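PDB 3G5S: methylenetetrahydrofolate--tRNA-(uracil-5-)-methyltransferase TrmFO from Thermus thermophilus, which methylates uridine 54 of tRNA at C5, using methylenetetrahydrofolate as one-carbon donor, NAD(P)H as reductant and FAD as cofactor. Local coordinates for residues 322-325 with 331-334; 324-329 with 381-386. All blocks are in the same frame, centred on the assembly; numbering follows the deposited sequence.

Contact 1 of 2, residues 322-325 with 331-334; sequences TLEF and LYAA. With EDO (1,2-ethanediol), chain E.
Glu324 and Tyr332 face each other as an antiparallel non-hydrogen-bonded pair, CA to CA 4.3 Å, flanked by the backbone bonds Ala333 N to Leu323 O and Phe325 N to Leu331 O. The second of these is 2.9 Å long and nearly straight at 168°. The bridge lays a short, weakly bonded strand against 331-333, the outermost strand of the Rossmann-type parallel sheet, whose other neighbour is strand 129-131. Both side chains of the pair project from the same face, where helix 343-361 packs against them. Glu324 has CG anti to the backbone N (chi1 -168°), which puts CG 3.7 Å from Tyr332 CE2, and runs out extended, leaving the carboxylate only 18° from the plane of the ring. One water, in plane at the ring edge, ties the two ends: it lies 2.7 Å from Tyr332 OH and donates a weak bond to Glu324 OE1, while OE2 accepts from Gly330 N. Phe325, whose ring also stacks with Phe149, receives Leu331 over one face. The methyl carbon CD2 of Leu331 makes a CH-pi contact 3.9 Å from the Phe325 ring centroid, and Phe325 CE1 meets Ala333 CB at the same separation.

Contact 2 of 2, residues 324-329 with 381-386; sequences EFREAE and YLATAN. With EDO (1,2-ethanediol), chain E.
EDO O1 of an ethanediol, probably carried over from the crystallisation liquor, donates to the backbone O of Arg326, the residue that reaches across to Ala383, at 2.9 Å. EDO O2 could reach Arg326 O or Phe325 O, both weakly, and its one proton cannot serve both; it lies 2.8 Å from Phe325 O. C2 of the diol lies 3.4 Å from Glu324 CD. An alanine in place of Glu324 takes away the carboxylate, and Gly330 N would probably be left without the acceptor that OE2 provides. Phe325 to Ala328 form a type I beta turn, closed by Ala328 N bonding Phe325 O at 3.3 Å, and from this turn the Arg326 side chain leaves extended between CG and NE (chi2 178°, chi3 -170°). That straight run carries NH2 to the C-terminal end of helix 374-384, with Ala383 O at the guanidinium edge, close to its plane. NH2 is 2.9 Å from Ala383 O, but the angle is too poor for a hydrogen bond; its bond to Pro316 O is itself weak. A positive group among carbonyls at a helix C-terminus is nevertheless likely to be electrostatically favourable. Within the helix end, Tyr381 O accepts twice, from Ala385 N at 2.8 Å and from Thr384 N, just where Ala385 leaves helical geometry. Ala385 then turns back over the Tyr381 ring, its CB 3.5 Å above the plane and offset toward the rim.

Contacts 1 and 2 start from the same short strand, 324-325, and their centres lie about 7 Å apart. Glu324 and Phe325 belong to both: in contact 1 they pair with strand 331-333, whereas in contact 2 they lead into the turn that projects Arg326 toward helix 374-384. The two also touch directly, Leu323 CD2 packing 4.0 Å from Leu382 CD1, and the same ethanediol borders both. Contact 1 lies near the cofactor: the side chain of Ala333 is about 9 Å from the bound FAD, and that of Leu323 about 8 Å from that of Ala12 of the GxGxxG motif, predicted to bind FAD. Contact 2 is structural packing that joins the turn to the end of helix 374-384.

Contact 1 of 2, residues 322-325 with 331-334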
loop_
_atom_site.group_PDB
_atom_site.type_symbol
_atom_site.label_atom_id
_atom_site.label_comp_id
_atom_site.label_asym_id
_atom_site.label_seq_id
_atom_site.Cartn_x
_atom_site.Cartn_y
_atom_site.Cartn_z
ATOM N N THR A 322 -0.465 -1.140 -14.978
ATOM C CA THR A 322 -0.130 0.159 -15.547
ATOM C C THR A 322 -0.787 1.318 -14.784
ATOM O O THR A 322 -0.492 2.488 -15.060
ATOM C CB THR A 322 -0.676 0.212 -16.958
ATOM O OG1 THR A 322 -2.076 -0.059 -16.870
ATOM C CG2 THR A 322 0.003 -0.841 -17.861
ATOM N N LEU A 323 -1.694 0.974 -13.863
ATOM C CA LEU A 323 -2.525 1.917 -13.098
ATOM C C LEU A 323 -3.653 2.553 -13.919
ATOM O O LEU A 323 -4.378 3.422 -13.429
ATOM C CB LEU A 323 -1.700 2.966 -12.354
ATOM C CG LEU A 323 -0.695 2.374 -11.365
ATOM C CD1 LEU A 323 0.164 3.470 -10.776
ATOM C CD2 LEU A 323 -1.406 1.571 -10.274
ATOM N N GLU A 324 -3.819 2.089 -15.153
ATOM C CA GLU A 324 -4.962 2.481 -15.966
ATOM C C GLU A 324 -6.173 1.641 -15.585
ATOM O O GLU A 324 -6.064 0.431 -15.372
ATOM C CB GLU A 324 -4.624 2.278 -17.446
ATOM C CG GLU A 324 -5.619 2.905 -18.407
ATOM C CD GLU A 324 -5.196 2.791 -19.869
ATOM O OE1 GLU A 324 -4.289 1.992 -20.204
ATOM O OE2 GLU A 324 -5.785 3.512 -20.698
ATOM N N PHE A 325 -7.331 2.284 -15.501
ATOM C CA PHE A 325 -8.570 1.559 -15.259
ATOM C C PHE A 325 -8.841 0.600 -16.409
ATOM O O PHE A 325 -8.809 0.989 -17.583
ATOM C CB PHE A 325 -9.746 2.526 -15.120
ATOM C CG PHE A 325 -9.851 3.195 -13.767
ATOM C CD1 PHE A 325 -9.045 4.275 -13.432
ATOM C CD2 PHE A 325 -10.789 2.766 -12.843
ATOM C CE1 PHE A 325 -9.164 4.902 -12.200
ATOM C CE2 PHE A 325 -10.910 3.392 -11.611
ATOM C CZ PHE A 325 -10.102 4.459 -11.290
ATOM N N LEU A 331 -7.944 6.788 -18.075
ATOM C CA LEU A 331 -8.151 7.162 -16.677
ATOM C C LEU A 331 -7.215 6.310 -15.834
ATOM O O LEU A 331 -7.112 5.104 -16.060
ATOM C CB LEU A 331 -9.604 6.911 -16.255
ATOM C CG LEU A 331 -10.008 7.403 -14.867
ATOM C CD1 LEU A 331 -9.946 8.922 -14.768
ATOM C CD2 LEU A 331 -11.391 6.895 -14.479
ATOM N N TYR A 332 -6.551 6.940 -14.866
ATOM C CA TYR A 332 -5.558 6.272 -14.021
ATOM C C TYR A 332 -5.831 6.612 -12.568
ATOM O O TYR A 332 -6.437 7.649 -12.268
ATOM C CB TYR A 332 -4.125 6.737 -14.373
ATOM C CG TYR A 332 -3.831 6.618 -15.840
ATOM C CD1 TYR A 332 -4.267 7.596 -16.719
ATOM C CD2 TYR A 332 -3.167 5.511 -16.367
ATOM C CE1 TYR A 332 -4.071 7.489 -18.060
ATOM C CE2 TYR A 332 -2.951 5.399 -17.735
ATOM C CZ TYR A 332 -3.415 6.404 -18.578
ATOM O OH TYR A 332 -3.245 6.355 -19.942
ATOM N N ALA A 333 -5.376 5.745 -11.667
ATOM C CA ALA A 333 -5.386 6.051 -10.238
ATOM C C ALA A 333 -3.975 5.940 -9.692
ATOM O O ALA A 333 -3.185 5.119 -10.151
ATOM C CB ALA A 333 -6.312 5.114 -9.477
ATOM N N ALA A 334 -3.670 6.763 -8.701
ATOM C CA ALA A 334 -2.377 6.701 -8.037
ATOM C C ALA A 334 -2.531 7.053 -6.571
ATOM O O ALA A 334 -3.525 7.658 -6.159
ATOM C CB ALA A 334 -1.384 7.641 -8.711
HETATM C C1 EDO E . -7.124 -1.053 -20.849
HETATM O O1 EDO E . -8.117 -2.057 -20.610
HETATM C C2 EDO E . -7.427 0.174 -20.000
HETATM O O2 EDO E . -8.679 0.744 -20.402
HETATM O O HOH W 1 -2.218 4.034 -20.735
#

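Contact 2 of 2, residues 324-329 with 381-386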
loop_
_atom_site.group_PDB
_atom_site.type_symbol
_atom_site.label_atom_id
_atom_site.label_comp_id
_atom_site.label_asym_id
_atom_site.label_seq_id
_atom_site.Cartn_x
_atom_site.Cartn_y
_atom_site.Cartn_z
ATOM N N GLU A 324 -3.819 2.089 -15.153
ATOM C CA GLU A 324 -4.962 2.481 -15.966
ATOM C C GLU A 324 -6.173 1.641 -15.585
ATOM O O GLU A 324 -6.064 0.431 -15.372
ATOM C CB GLU A 324 -4.624 2.278 -17.446
ATOM C CG GLU A 324 -5.619 2.905 -18.407
ATOM C CD GLU A 324 -5.196 2.791 -19.869
ATOM O OE1 GLU A 324 -4.289 1.992 -20.204
ATOM O OE2 GLU A 324 -5.785 3.512 -20.698
ATOM N N PHE A 325 -7.331 2.284 -15.501
ATOM C CA PHE A 325 -8.570 1.559 -15.259
ATOM C C PHE A 325 -8.841 0.600 -16.409
ATOM O O PHE A 325 -8.809 0.989 -17.583
ATOM C CB PHE A 325 -9.746 2.526 -15.120
ATOM C CG PHE A 325 -9.851 3.195 -13.767
ATOM C CD1 PHE A 325 -9.045 4.275 -13.432
ATOM C CD2 PHE A 325 -10.789 2.766 -12.843
ATOM C CE1 PHE A 325 -9.164 4.902 -12.200
ATOM C CE2 PHE A 325 -10.910 3.392 -11.611
ATOM C CZ PHE A 325 -10.102 4.459 -11.290
ATOM N N ARG A 326 -9.141 -0.642 -16.061
ATOM C CA ARG A 326 -9.408 -1.680 -17.047
ATOM C C ARG A 326 -10.571 -1.314 -17.966
ATOM O O ARG A 326 -10.563 -1.664 -19.144
ATOM C CB ARG A 326 -9.713 -3.016 -16.360
ATOM C CG ARG A 326 -8.619 -3.545 -15.440
ATOM C CD ARG A 326 -9.077 -4.843 -14.784
ATOM N NE ARG A 326 -8.189 -5.301 -13.718
ATOM C CZ ARG A 326 -7.137 -6.082 -13.915
ATOM N NH1 ARG A 326 -6.827 -6.481 -15.145
ATOM N NH2 ARG A 326 -6.393 -6.452 -12.881
ATOM N N GLU A 327 -11.564 -0.616 -17.419
ATOM C CA GLU A 327 -12.776 -0.293 -18.162
ATOM C C GLU A 327 -12.948 1.209 -18.397
ATOM O O GLU A 327 -14.045 1.674 -18.702
ATOM C CB GLU A 327 -14.008 -0.849 -17.445
ATOM C CG GLU A 327 -13.980 -2.352 -17.210
ATOM C CD GLU A 327 -13.880 -3.150 -18.493
ATOM O OE1 GLU A 327 -14.404 -2.687 -19.527
ATOM O OE2 GLU A 327 -13.290 -4.250 -18.467
ATOM N N ALA A 328 -11.870 1.969 -18.252
ATOM C CA ALA A 328 -11.910 3.396 -18.550
ATOM C C ALA A 328 -10.571 3.826 -19.120
ATOM O O ALA A 328 -9.664 4.236 -18.395
ATOM C CB ALA A 328 -12.286 4.213 -17.322
ATOM N N GLU A 329 -10.447 3.710 -20.436
ATOM C CA GLU A 329 -9.201 4.033 -21.112
ATOM C C GLU A 329 -8.797 5.476 -20.834
ATOM O O GLU A 329 -9.627 6.380 -20.888
ATOM C CB GLU A 329 -9.351 3.805 -22.618
ATOM C CG GLU A 329 -8.055 3.904 -23.404
ATOM C CD GLU A 329 -8.223 3.500 -24.858
ATOM O OE1 GLU A 329 -9.351 3.122 -25.247
ATOM O OE2 GLU A 329 -7.227 3.559 -25.612
ATOM N N TYR A 381 1.190 -6.463 -7.724
ATOM C CA TYR A 381 0.337 -6.905 -6.621
ATOM C C TYR A 381 -1.043 -6.228 -6.694
ATOM O O TYR A 381 -2.073 -6.896 -6.584
ATOM C CB TYR A 381 1.003 -6.640 -5.259
ATOM C CG TYR A 381 0.152 -7.059 -4.082
ATOM C CD1 TYR A 381 0.267 -8.331 -3.541
ATOM C CD2 TYR A 381 -0.765 -6.187 -3.508
ATOM C CE1 TYR A 381 -0.503 -8.730 -2.465
ATOM C CE2 TYR A 381 -1.556 -6.578 -2.433
ATOM C CZ TYR A 381 -1.410 -7.855 -1.910
ATOM O OH TYR A 381 -2.164 -8.288 -0.835
ATOM N N LEU A 382 -1.068 -4.913 -6.893
ATOM C CA LEU A 382 -2.337 -4.191 -7.009
ATOM C C LEU A 382 -3.247 -4.829 -8.049
ATOM O O LEU A 382 -4.462 -4.940 -7.851
ATOM C CB LEU A 382 -2.112 -2.717 -7.358
ATOM C CG LEU A 382 -1.399 -1.842 -6.327
ATOM C CD1 LEU A 382 -1.261 -0.423 -6.864
ATOM C CD2 LEU A 382 -2.109 -1.860 -4.967
ATOM N N ALA A 383 -2.655 -5.244 -9.166
ATOM C CA ALA A 383 -3.435 -5.737 -10.291
ATOM C C ALA A 383 -3.875 -7.185 -10.121
ATOM O O ALA A 383 -4.854 -7.598 -10.740
ATOM C CB ALA A 383 -2.650 -5.577 -11.583
ATOM N N THR A 384 -3.159 -7.954 -9.296
ATOM C CA THR A 384 -3.351 -9.405 -9.262
ATOM C C THR A 384 -3.663 -9.994 -7.887
ATOM O O THR A 384 -3.843 -11.201 -7.766
ATOM C CB THR A 384 -2.121 -10.151 -9.850
ATOM O OG1 THR A 384 -0.967 -9.914 -9.031
ATOM C CG2 THR A 384 -1.836 -9.697 -11.281
ATOM N N ALA A 385 -3.726 -9.156 -6.858
ATOM C CA ALA A 385 -3.993 -9.654 -5.518
ATOM C C ALA A 385 -5.416 -10.190 -5.399
ATOM O O ALA A 385 -6.271 -9.952 -6.253
ATOM C CB ALA A 385 -3.743 -8.569 -4.484
ATOM N N ASN A 386 -5.655 -10.937 -4.327
ATOM C CA ASN A 386 -6.987 -11.420 -3.986
ATOM C C ASN A 386 -7.970 -10.246 -3.911
ATOM O O ASN A 386 -7.783 -9.341 -3.104
ATOM C CB ASN A 386 -6.898 -12.137 -2.636
ATOM C CG ASN A 386 -8.125 -12.966 -2.320
ATOM O OD1 ASN A 386 -9.235 -12.655 -2.752
ATOM N ND2 ASN A 386 -7.929 -14.024 -1.539
HETATM C C1 EDO E . -7.124 -1.053 -20.849
HETATM O O1 EDO E . -8.117 -2.057 -20.610
HETATM C C2 EDO E . -7.427 0.174 -20.000
HETATM O O2 EDO E . -8.679 0.744 -20.402
#